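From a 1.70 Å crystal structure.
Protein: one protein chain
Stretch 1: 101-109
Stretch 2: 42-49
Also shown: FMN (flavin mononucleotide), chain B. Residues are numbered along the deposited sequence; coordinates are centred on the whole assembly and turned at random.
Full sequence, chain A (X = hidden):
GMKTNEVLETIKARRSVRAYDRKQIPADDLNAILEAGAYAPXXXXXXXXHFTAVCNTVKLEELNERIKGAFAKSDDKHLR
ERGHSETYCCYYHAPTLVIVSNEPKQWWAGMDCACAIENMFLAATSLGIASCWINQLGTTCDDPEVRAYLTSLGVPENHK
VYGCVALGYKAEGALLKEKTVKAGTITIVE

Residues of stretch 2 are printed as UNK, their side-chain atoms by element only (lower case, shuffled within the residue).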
# COMPACT_ATOMS: atom_id res chain seq x y z
N SER A 101 0.00 -11.49 -5.18
CA SER A 101 -1.33 -12.11 -5.05
C SER A 101 -1.66 -12.31 -3.58
O SER A 101 -0.79 -12.29 -2.76
CB SER A 101 -1.38 -13.45 -5.79
OG SER A 101 -0.49 -14.42 -5.26
N ASN A 102 -2.93 -12.55 -3.28
CA ASN A 102 -3.34 -12.82 -1.90
C ASN A 102 -4.62 -13.57 -1.96
O ASN A 102 -5.32 -13.50 -2.96
CB ASN A 102 -3.51 -11.49 -1.14
CG ASN A 102 -3.36 -11.63 0.40
OD1 ASN A 102 -3.17 -12.72 0.94
ND2 ASN A 102 -3.48 -10.51 1.11
N GLU A 103 -4.93 -14.29 -0.89
CA GLU A 103 -6.25 -14.86 -0.75
C GLU A 103 -7.22 -13.72 -0.46
O GLU A 103 -6.91 -12.75 0.21
CB GLU A 103 -6.27 -15.93 0.34
CG GLU A 103 -5.98 -15.45 1.72
CD GLU A 103 -5.99 -16.60 2.76
OE1 GLU A 103 -5.40 -17.68 2.50
OE2 GLU A 103 -6.60 -16.37 3.84
N PRO A 104 -8.42 -13.81 -1.02
CA PRO A 104 -9.39 -12.75 -0.89
C PRO A 104 -10.28 -12.82 0.38
O PRO A 104 -11.22 -12.04 0.50
CB PRO A 104 -10.19 -12.91 -2.16
CG PRO A 104 -10.21 -14.39 -2.38
CD PRO A 104 -8.86 -14.85 -1.97
N LYS A 105 -9.92 -13.67 1.33
CA LYS A 105 -10.69 -13.89 2.55
C LYS A 105 -10.99 -12.59 3.32
O LYS A 105 -12.11 -12.36 3.73
CB LYS A 105 -9.93 -14.86 3.45
CG LYS A 105 -10.68 -15.30 4.71
CD LYS A 105 -9.95 -16.42 5.49
CE LYS A 105 -9.69 -17.68 4.63
NZ LYS A 105 -9.10 -18.77 5.45
N GLN A 106 -9.98 -11.77 3.55
CA GLN A 106 -10.13 -10.53 4.35
C GLN A 106 -10.38 -9.35 3.45
O GLN A 106 -9.82 -9.28 2.34
CB GLN A 106 -8.90 -10.25 5.20
CG GLN A 106 -8.34 -11.44 5.99
CD GLN A 106 -9.32 -12.11 6.92
OE1 GLN A 106 -10.30 -11.52 7.35
NE2 GLN A 106 -9.06 -13.37 7.23
N TRP A 107 -11.13 -8.36 3.93
CA TRP A 107 -11.53 -7.26 3.04
C TRP A 107 -10.35 -6.39 2.68
O TRP A 107 -10.34 -5.73 1.64
CB TRP A 107 -12.68 -6.43 3.62
CG TRP A 107 -12.38 -5.61 4.84
CD1 TRP A 107 -12.71 -5.93 6.12
CD2 TRP A 107 -11.79 -4.30 4.89
NE1 TRP A 107 -12.36 -4.91 6.96
CE2 TRP A 107 -11.78 -3.90 6.24
CE3 TRP A 107 -11.29 -3.42 3.92
CZ2 TRP A 107 -11.29 -2.66 6.65
CZ3 TRP A 107 -10.74 -2.19 4.33
CH2 TRP A 107 -10.75 -1.83 5.69
N TRP A 108 -9.33 -6.42 3.53
CA TRP A 108 -8.12 -5.64 3.33
C TRP A 108 -7.03 -6.38 2.53
O TRP A 108 -5.87 -5.92 2.47
CB TRP A 108 -7.56 -5.23 4.69
CG TRP A 108 -7.19 -6.40 5.55
CD1 TRP A 108 -6.05 -7.15 5.48
CD2 TRP A 108 -7.96 -6.93 6.62
NE1 TRP A 108 -6.08 -8.13 6.45
CE2 TRP A 108 -7.24 -8.02 7.16
CE3 TRP A 108 -9.19 -6.59 7.20
CZ2 TRP A 108 -7.71 -8.77 8.25
CZ3 TRP A 108 -9.66 -7.33 8.27
CH2 TRP A 108 -8.92 -8.41 8.78
N ALA A 109 -7.39 -7.52 1.93
CA ALA A 109 -6.41 -8.32 1.16
C ALA A 109 -5.56 -7.51 0.17
O ALA A 109 -4.33 -7.69 0.09
CB ALA A 109 -7.11 -9.44 0.42
N UNK A 42 1.16 -6.59 7.27
CA UNK A 42 -0.07 -7.29 6.81
C UNK A 42 -1.05 -7.42 7.93
O UNK A 42 -0.68 -7.59 9.09
c UNK A 42 0.25 -8.67 6.20
o UNK A 42 0.74 -9.60 7.17
N UNK A 43 -2.34 -7.39 7.59
CA UNK A 43 -3.37 -7.46 8.59
C UNK A 43 -3.22 -8.73 9.37
O UNK A 43 -3.07 -9.81 8.76
N UNK A 44 -3.24 -8.61 10.70
CA UNK A 44 -3.12 -9.76 11.63
C UNK A 44 -1.81 -10.54 11.49
O UNK A 44 -1.69 -11.68 11.97
se UNK A 44 -5.84 -9.74 13.67
c UNK A 44 -5.72 -11.57 14.23
c UNK A 44 -5.65 -10.04 11.77
c UNK A 44 -4.32 -10.70 11.44
N UNK A 45 -0.81 -9.92 10.85
CA UNK A 45 0.41 -10.61 10.46
C UNK A 45 0.08 -11.93 9.74
O UNK A 45 0.78 -12.92 9.88
n UNK A 45 3.43 -10.66 10.35
c UNK A 45 4.61 -11.27 10.25
n UNK A 45 4.65 -12.25 11.14
c UNK A 45 2.70 -11.25 11.36
c UNK A 45 3.47 -12.27 11.83
c UNK A 45 1.31 -10.82 11.69
N UNK A 46 -0.99 -11.97 8.96
CA UNK A 46 -1.30 -13.22 8.26
C UNK A 46 -0.26 -13.63 7.21
O UNK A 46 -0.10 -14.83 6.97
c UNK A 46 -6.14 -12.83 9.18
c UNK A 46 -2.69 -13.19 7.65
c UNK A 46 -4.75 -14.11 10.65
c UNK A 46 -3.83 -13.28 8.62
o UNK A 46 -7.02 -13.67 11.22
c UNK A 46 -3.72 -14.01 9.80
c UNK A 46 -5.97 -13.53 10.35
c UNK A 46 -5.06 -12.71 8.32
N UNK A 47 0.41 -12.68 6.56
CA UNK A 47 1.38 -12.99 5.49
C UNK A 47 0.85 -14.03 4.50
O UNK A 47 1.58 -14.98 4.14
o UNK A 47 4.56 -13.99 8.48
o UNK A 47 5.79 -12.79 7.08
c UNK A 47 3.43 -12.58 6.92
c UNK A 47 4.68 -13.18 7.53
c UNK A 47 2.68 -13.54 6.08
N UNK A 48 -0.40 -13.89 4.08
CA UNK A 48 -1.00 -14.85 3.17
C UNK A 48 -0.64 -14.55 1.71
O UNK A 48 -0.96 -15.32 0.81
c UNK A 48 -2.54 -14.90 3.35
o UNK A 48 -3.04 -13.56 3.41
c UNK A 48 -2.88 -15.63 4.63
N UNK A 49 0.01 -13.42 1.48
CA UNK A 49 0.41 -13.00 0.13
C UNK A 49 1.39 -13.98 -0.50
O UNK A 49 2.04 -14.80 0.17
c UNK A 49 2.89 -8.09 3.75
c UNK A 49 3.52 -9.29 3.86
c UNK A 49 2.04 -11.32 1.29
c UNK A 49 3.17 -10.29 2.97
c UNK A 49 1.05 -11.61 0.15
c UNK A 49 2.17 -10.11 2.01
c UNK A 49 2.97 -12.18 1.84
n UNK A 49 3.64 -11.57 2.84
c UNK A 49 1.53 -8.87 1.93
c UNK A 49 1.91 -7.87 2.80
N1 FMN B . -2.44 -3.22 13.84
C2 FMN B . -3.26 -2.80 14.87
O2 FMN B . -2.83 -2.72 16.02
N3 FMN B . -4.59 -2.49 14.65
C4 FMN B . -5.11 -2.61 13.41
O4 FMN B . -6.24 -2.11 13.22
C4A FMN B . -4.28 -3.02 12.36
N5 FMN B . -4.79 -3.12 11.09
C5A FMN B . -3.99 -3.49 10.02
C6 FMN B . -4.54 -3.54 8.74
C7 FMN B . -3.76 -3.88 7.64
C7M FMN B . -4.30 -3.73 6.22
C8 FMN B . -2.39 -4.12 7.84
C8M FMN B . -1.46 -4.02 6.66
C9 FMN B . -1.85 -4.07 9.13
C9A FMN B . -2.63 -3.75 10.23
N10 FMN B . -2.12 -3.69 11.53
C10 FMN B . -2.92 -3.29 12.57
C1' FMN B . -0.65 -3.95 11.80
C2' FMN B . -0.34 -5.45 11.66
O2' FMN B . -0.83 -6.15 12.79
C3' FMN B . 1.17 -5.60 11.60
O3' FMN B . 1.61 -5.06 10.37
C4' FMN B . 1.62 -7.07 11.66
O4' FMN B . 1.35 -7.62 12.94
C5' FMN B . 3.12 -7.19 11.36
O5' FMN B . 3.87 -6.50 12.35
P FMN B . 4.92 -5.33 11.98
O1P FMN B . 5.81 -5.84 10.91
O2P FMN B . 5.61 -4.87 13.28
O3P FMN B . 4.16 -4.19 11.34
O HOH W 1 -3.96 -10.05 6.14

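Position 42 has two side-chain atoms, one carbon and then one oxygen. They do not reach stretch 1. This is Ser 42. Its OG accepts a hydrogen bond from the backbone N of position 47 at 3.2 Å, and its O accepts one from N of position 45 at 2.9 Å. Both tie the loop back on itself.

Position 43 has no side-chain atoms. Its CA lies against the Trp 108 ring, 3.5 Å from Trp 108 NE1. This is Gly 43. An ideal CB here would sit 2.1 Å from that same NE1, a clash. The bare backbone also packs on the flavin, with Gly 43 N 3.3 Å from FMN C8.

Position 44 carries an unbranched chain of three carbons and one selenium. One of its side-chain carbons comes near Trp 108. This is Met 44, present as selenomethionine. Its CB points toward stretch 1, but the end of the chain leads away. Met 44 CG is 4.3 Å from Trp 108 CZ2, a modest apolar contact.

Position 45 has one carbon and then a five-membered ring of three carbons and two nitrogens. It does not touch stretch 1. This is His 45. Its CB lies 3.4 Å from FMN O4'.

Position 46 has one carbon and then a six-carbon ring bearing one oxygen. The ring approaches Gln 106 and Trp 108. This is Tyr 46. Its CE2 is 3.6 Å from Gln 106 NE2 and 4.5 Å from Trp 108 CZ2, near the plane of the indole at its edge.

Position 47 has three carbons, the third carrying two oxygens. Its CB points away from stretch 1, and no contact forms. This is Glu 47.

Position 48 has one carbon carrying an oxygen and a second carbon. The branch reaches Asn 102 and Glu 103. This is Thr 48. Its OG1 donates a hydrogen bond to Asn 102 OD1 at 2.6 Å, while Thr 48 CG2 packs 3.8 Å from Glu 103 CD.

Position 49 has one carbon and then fused five- and six-membered rings of eight carbons and one nitrogen. Its CA makes a CA-H...O contact with Ser 101 O at 3.2 Å, and its N and CB come near Asn 102. This is Trp 49. Its ring leads away from stretch 1.

The contact has two parts. Near Asn 102, one direct hydrogen bond fixes Thr 48, and Asn 102 ND2 bonds Ala 109 O at 3.1 Å within its own stretch. Near Trp 108, packing dominates. A water bridges the gap there, donating to Gly 43 O at 2.8 Å and accepting from Trp 108 NE1 at 2.9 Å.

Stretch 2 (42-49) SGMHYETW
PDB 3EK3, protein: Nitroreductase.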